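Local coordinates for putative cellulase CEL6 (Mycobacterium tuberculosis, PDB 1UP3), which probably hydrolyses internal beta-1,4 linkages of cellulose, as a family 6 glycoside hydrolase of the endoglucanase type, at residues A[33-45]-A[255-267]. Residues are numbered along the deposited sequence; the frame is centred on the assembly and turned at random. Where two conformers were deposited one is given.
Sequences TSVANTPQSYWLD and DAYLWIKRPGESD
Thr38 CG2 sits over one face of the Trp259 indole in a CH-pi contact, 3.5 Å from the centroid of the six-membered ring. With CG2 anti to the backbone N, the methyl is turned onto the ring, and Thr38 OG1 donates a hydrogen bond to Ser34 O. Gln40 CG lies at the indole edge, and Trp259 NE1 hydrogen-bonds to Ala243 O. The Trp43 indole meets Ile260 O edge-on: NE1 donates over 2.9 Å, nearly straight at 164°. In the conformer given, Ser41 OG also donates to this oxygen over 2.7 Å, from the same face as NE1. In the family 6 fold, a distorted parallel barrel, strands 42-44 and 254-258 are the outermost of the sheet. The contact joins the start of the first strand and the loop before it to the loop that follows the last. Here Arg262 NE reaches Ser41 O over 2.7 Å from above the carbonyl plane, and NH2 adds a weak bond. NH2 also lies at the Tyr42 ring edge, while NH1 forms a salt bridge with Asp13. In the conformer given, Gln40 OE1 lies 3.3 Å from Arg262 CB, and a water donates to both Gln40 OE1 and Pro263 O. Trp259 N donates to a second water, within hydrogen-bonding distance of Pro39 O and Gln40 O.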
loop_
_atom_site.group_PDB
_atom_site.type_symbol
_atom_site.label_atom_id
_atom_site.label_comp_id
_atom_site.label_asym_id
_atom_site.label_seq_id
_atom_site.Cartn_x
_atom_site.Cartn_y
_atom_site.Cartn_z
ATOM N N THR A 33 -6.092 20.255 -4.789
ATOM C CA THR A 33 -7.188 19.747 -5.571
ATOM C C THR A 33 -6.704 18.566 -6.446
ATOM O O THR A 33 -7.408 17.581 -6.574
ATOM C CB THR A 33 -7.772 20.862 -6.389
ATOM O OG1 THR A 33 -8.480 21.754 -5.503
ATOM C CG2 THR A 33 -8.824 20.360 -7.351
ATOM N N SER A 34 -5.529 18.689 -7.049
ATOM C CA SER A 34 -4.974 17.621 -7.900
ATOM C C SER A 34 -4.815 16.323 -7.132
ATOM O O SER A 34 -5.304 15.271 -7.561
ATOM C CB SER A 34 -3.624 18.025 -8.471
ATOM O OG SER A 34 -3.126 16.997 -9.321
ATOM N N VAL A 35 -4.159 16.410 -5.983
ATOM C CA VAL A 35 -3.964 15.230 -5.114
ATOM C C VAL A 35 -5.308 14.648 -4.651
ATOM O O VAL A 35 -5.523 13.434 -4.683
ATOM C CB VAL A 35 -3.048 15.610 -3.904
ATOM C CG1 VAL A 35 -3.011 14.517 -2.847
ATOM C CG2 VAL A 35 -1.638 15.973 -4.417
ATOM N N ALA A 36 -6.227 15.512 -4.191
ATOM C CA ALA A 36 -7.520 15.059 -3.702
ATOM C C ALA A 36 -8.342 14.285 -4.707
ATOM O O ALA A 36 -9.095 13.402 -4.330
ATOM C CB ALA A 36 -8.322 16.245 -3.235
ATOM N N ASN A 37 -8.220 14.638 -5.979
ATOM C CA ASN A 37 -9.023 14.004 -7.023
ATOM C C ASN A 37 -8.328 12.786 -7.660
ATOM O O ASN A 37 -8.819 12.259 -8.679
ATOM C CB ASN A 37 -9.328 15.031 -8.109
ATOM C CG ASN A 37 -10.404 16.000 -7.706
ATOM O OD1 ASN A 37 -11.379 15.626 -7.027
ATOM N ND2 ASN A 37 -10.305 17.228 -8.210
ATOM N N THR A 38 -7.192 12.369 -7.108
ATOM C CA THR A 38 -6.473 11.184 -7.612
ATOM C C THR A 38 -6.797 10.017 -6.700
ATOM O O THR A 38 -6.641 10.115 -5.475
ATOM C CB THR A 38 -4.953 11.446 -7.603
ATOM O OG1 THR A 38 -4.694 12.641 -8.359
ATOM C CG2 THR A 38 -4.211 10.385 -8.343
ATOM N N PRO A 39 -7.176 8.877 -7.259
ATOM C CA PRO A 39 -7.486 7.711 -6.405
ATOM C C PRO A 39 -6.260 7.174 -5.661
ATOM O O PRO A 39 -5.165 7.058 -6.255
ATOM C CB PRO A 39 -8.005 6.664 -7.389
ATOM C CG PRO A 39 -7.558 7.112 -8.713
ATOM C CD PRO A 39 -7.304 8.571 -8.704
ATOM N N GLN A 40 -6.424 6.835 -4.383
ATOM C CA GLN A 40 -5.278 6.390 -3.583
ATOM C C GLN A 40 -5.573 4.985 -3.035
ATOM O O GLN A 40 -6.044 4.152 -3.775
ATOM C CB GLN A 40 -4.874 7.479 -2.570
ATOM C CG GLN A 40 -4.411 8.716 -3.344
ATOM C CD GLN A 40 -4.401 10.002 -2.540
ATOM O OE1 GLN A 40 -3.963 10.013 -1.413
ATOM N NE2 GLN A 40 -4.863 11.086 -3.142
ATOM N N SER A 41 -5.252 4.685 -1.794
ATOM C CA SER A 41 -5.751 3.453 -1.152
ATOM C C SER A 41 -6.178 3.837 0.237
ATOM O O SER A 41 -5.690 4.838 0.801
ATOM C CB SER A 41 -4.701 2.333 -1.069
ATOM O OG SER A 41 -3.711 2.636 -0.095
ATOM N N TYR A 42 -7.081 3.054 0.813
ATOM C CA TYR A 42 -7.614 3.290 2.149
ATOM C C TYR A 42 -6.929 2.320 3.112
ATOM O O TYR A 42 -7.047 1.129 2.973
ATOM C CB TYR A 42 -9.137 3.089 2.112
ATOM C CG TYR A 42 -9.839 3.503 3.385
ATOM C CD1 TYR A 42 -10.115 4.841 3.639
ATOM C CD2 TYR A 42 -10.238 2.578 4.308
ATOM C CE1 TYR A 42 -10.766 5.245 4.798
ATOM C CE2 TYR A 42 -10.897 2.975 5.486
ATOM C CZ TYR A 42 -11.146 4.299 5.720
ATOM O OH TYR A 42 -11.779 4.694 6.897
ATOM N N TRP A 43 -6.215 2.866 4.106
ATOM C CA TRP A 43 -5.403 2.056 4.995
ATOM C C TRP A 43 -6.200 1.669 6.232
ATOM O O TRP A 43 -6.795 2.562 6.891
ATOM C CB TRP A 43 -4.174 2.831 5.426
ATOM C CG TRP A 43 -3.141 3.066 4.343
ATOM C CD1 TRP A 43 -3.322 3.687 3.148
ATOM C CD2 TRP A 43 -1.799 2.596 4.339
ATOM N NE1 TRP A 43 -2.140 3.691 2.433
ATOM C CE2 TRP A 43 -1.193 3.015 3.144
ATOM C CE3 TRP A 43 -1.022 1.879 5.264
ATOM C CZ2 TRP A 43 0.128 2.735 2.828
ATOM C CZ3 TRP A 43 0.293 1.615 4.964
ATOM C CH2 TRP A 43 0.865 2.038 3.738
ATOM N N LEU A 44 -6.160 0.387 6.580
ATOM C CA LEU A 44 -6.829 -0.145 7.775
ATOM C C LEU A 44 -5.789 -0.741 8.728
ATOM O O LEU A 44 -4.832 -1.384 8.305
ATOM C CB LEU A 44 -7.792 -1.223 7.366
ATOM C CG LEU A 44 -8.878 -0.782 6.389
ATOM C CD1 LEU A 44 -9.663 -2.016 5.926
ATOM C CD2 LEU A 44 -9.772 0.241 7.041
ATOM N N ASP A 45 -5.983 -0.510 10.007
ATOM C CA ASP A 45 -5.137 -1.085 11.034
ATOM C C ASP A 45 -5.900 -1.377 12.316
ATOM O O ASP A 45 -7.100 -1.560 12.281
ATOM C CB ASP A 45 -3.895 -0.229 11.229
ATOM C CG ASP A 45 -4.176 1.135 11.824
ATOM O OD1 ASP A 45 -5.347 1.447 12.165
ATOM O OD2 ASP A 45 -3.236 1.975 12.001
ATOM N N ASP A 255 0.390 -5.063 -13.410
ATOM C CA ASP A 255 -1.052 -4.833 -13.561
ATOM C C ASP A 255 -1.419 -3.349 -13.459
ATOM O O ASP A 255 -2.394 -2.894 -14.095
ATOM C CB ASP A 255 -1.852 -5.558 -12.475
ATOM C CG ASP A 255 -1.996 -7.070 -12.684
ATOM O OD1 ASP A 255 -1.731 -7.573 -13.815
ATOM O OD2 ASP A 255 -2.356 -7.801 -11.721
ATOM N N ALA A 256 -0.690 -2.600 -12.621
ATOM C CA ALA A 256 -1.004 -1.189 -12.453
ATOM C C ALA A 256 0.086 -0.410 -11.774
ATOM O O ALA A 256 0.876 -0.965 -11.012
ATOM C CB ALA A 256 -2.295 -1.021 -11.594
ATOM N N TYR A 257 0.072 0.886 -12.030
ATOM C CA TYR A 257 0.652 1.893 -11.143
ATOM C C TYR A 257 -0.466 2.387 -10.243
ATOM O O TYR A 257 -1.542 2.704 -10.745
ATOM C CB TYR A 257 1.248 3.074 -11.921
ATOM C CG TYR A 257 2.222 2.729 -13.016
ATOM C CD1 TYR A 257 2.960 1.577 -12.986
ATOM C CD2 TYR A 257 2.375 3.592 -14.108
ATOM C CE1 TYR A 257 3.867 1.258 -14.029
ATOM C CE2 TYR A 257 3.236 3.298 -15.128
ATOM C CZ TYR A 257 3.976 2.130 -15.088
ATOM O OH TYR A 257 4.820 1.805 -16.105
ATOM N N LEU A 258 -0.258 2.358 -8.935
ATOM C CA LEU A 258 -1.241 2.813 -7.954
ATOM C C LEU A 258 -0.656 3.870 -7.062
ATOM O O LEU A 258 0.579 3.946 -6.910
ATOM C CB LEU A 258 -1.755 1.664 -7.077
ATOM C CG LEU A 258 -2.456 0.492 -7.787
ATOM C CD1 LEU A 258 -2.751 -0.604 -6.775
ATOM C CD2 LEU A 258 -3.712 0.967 -8.540
ATOM N N TRP A 259 -1.516 4.666 -6.436
ATOM C CA TRP A 259 -1.024 5.502 -5.320
ATOM C C TRP A 259 -1.457 4.798 -4.039
ATOM O O TRP A 259 -2.637 4.834 -3.694
ATOM C CB TRP A 259 -1.577 6.924 -5.385
ATOM C CG TRP A 259 -0.947 7.775 -6.435
ATOM C CD1 TRP A 259 -0.127 7.374 -7.478
ATOM C CD2 TRP A 259 -1.083 9.191 -6.561
ATOM N NE1 TRP A 259 0.195 8.456 -8.252
ATOM C CE2 TRP A 259 -0.339 9.587 -7.694
ATOM C CE3 TRP A 259 -1.732 10.169 -5.810
ATOM C CZ2 TRP A 259 -0.270 10.920 -8.121
ATOM C CZ3 TRP A 259 -1.638 11.510 -6.226
ATOM C CH2 TRP A 259 -0.919 11.849 -7.374
ATOM N N ILE A 260 -0.542 4.053 -3.435
ATOM C CA ILE A 260 -0.848 3.271 -2.242
ATOM C C ILE A 260 -0.675 4.147 -1.006
ATOM O O ILE A 260 -1.646 4.430 -0.291
ATOM C CB ILE A 260 -0.048 1.946 -2.243
ATOM C CG1 ILE A 260 -0.401 1.172 -3.514
ATOM C CG2 ILE A 260 -0.414 1.138 -0.966
ATOM C CD1 ILE A 260 0.340 -0.101 -3.720
ATOM N N LYS A 261 0.536 4.639 -0.781
ATOM C CA LYS A 261 0.751 5.735 0.138
ATOM C C LYS A 261 -0.071 6.937 -0.308
ATOM O O LYS A 261 -0.207 7.167 -1.505
ATOM C CB LYS A 261 2.241 6.091 0.157
ATOM C CG LYS A 261 2.640 7.397 0.843
ATOM C CD LYS A 261 2.587 7.280 2.309
ATOM C CE LYS A 261 2.868 8.638 2.952
ATOM N NZ LYS A 261 3.157 8.488 4.391
ATOM N N ARG A 262 -0.633 7.672 0.667
ATOM C CA ARG A 262 -1.406 8.876 0.395
ATOM C C ARG A 262 -0.504 10.113 0.481
ATOM O O ARG A 262 -0.054 10.471 1.577
ATOM C CB ARG A 262 -2.543 8.996 1.398
ATOM C CG ARG A 262 -3.642 7.924 1.238
ATOM C CD ARG A 262 -4.991 8.232 1.937
ATOM N NE ARG A 262 -6.075 7.427 1.360
ATOM C CZ ARG A 262 -7.410 7.608 1.548
ATOM N NH1 ARG A 262 -7.921 8.579 2.286
ATOM N NH2 ARG A 262 -8.242 6.781 0.966
ATOM N N PRO A 263 -0.229 10.770 -0.652
ATOM C CA PRO A 263 0.649 11.962 -0.644
ATOM C C PRO A 263 0.147 12.992 0.305
ATOM O O PRO A 263 -1.024 13.343 0.304
ATOM C CB PRO A 263 0.574 12.496 -2.074
ATOM C CG PRO A 263 0.259 11.294 -2.888
ATOM C CD PRO A 263 -0.673 10.462 -2.030
ATOM N N GLY A 264 1.064 13.496 1.127
ATOM C CA GLY A 264 0.725 14.470 2.152
ATOM C C GLY A 264 0.794 13.885 3.541
ATOM O O GLY A 264 1.077 14.596 4.495
ATOM N N GLU A 265 0.613 12.572 3.677
ATOM C CA GLU A 265 0.746 11.933 4.996
ATOM C C GLU A 265 2.199 11.837 5.422
ATOM O O GLU A 265 3.076 11.503 4.604
ATOM C CB GLU A 265 0.134 10.536 4.983
ATOM C CG GLU A 265 -1.356 10.562 5.038
ATOM C CD GLU A 265 -1.893 9.127 5.118
ATOM O OE1 GLU A 265 -1.101 8.166 5.405
ATOM O OE2 GLU A 265 -3.037 8.950 4.922
ATOM N N SER A 266 2.478 12.196 6.677
ATOM C CA SER A 266 3.825 12.114 7.214
ATOM C C SER A 266 4.283 10.665 7.298
ATOM O O SER A 266 3.509 9.777 7.599
ATOM C CB SER A 266 3.911 12.754 8.591
ATOM O OG SER A 266 5.232 12.627 9.108
ATOM N N ASP A 267 5.569 10.442 7.069
ATOM C CA ASP A 267 6.174 9.127 7.240
ATOM C C ASP A 267 6.503 8.844 8.710
ATOM O O ASP A 267 6.837 7.694 9.062
ATOM C CB ASP A 267 7.422 8.979 6.374
ATOM C CG ASP A 267 7.128 9.110 4.901
ATOM O OD1 ASP A 267 6.218 8.382 4.439
ATOM O OD2 ASP A 267 7.755 9.914 4.155
HETATM O O HOH W 1 -4.435 4.352 -6.442
HETATM O O HOH W 2 -3.545 12.252 -0.046
#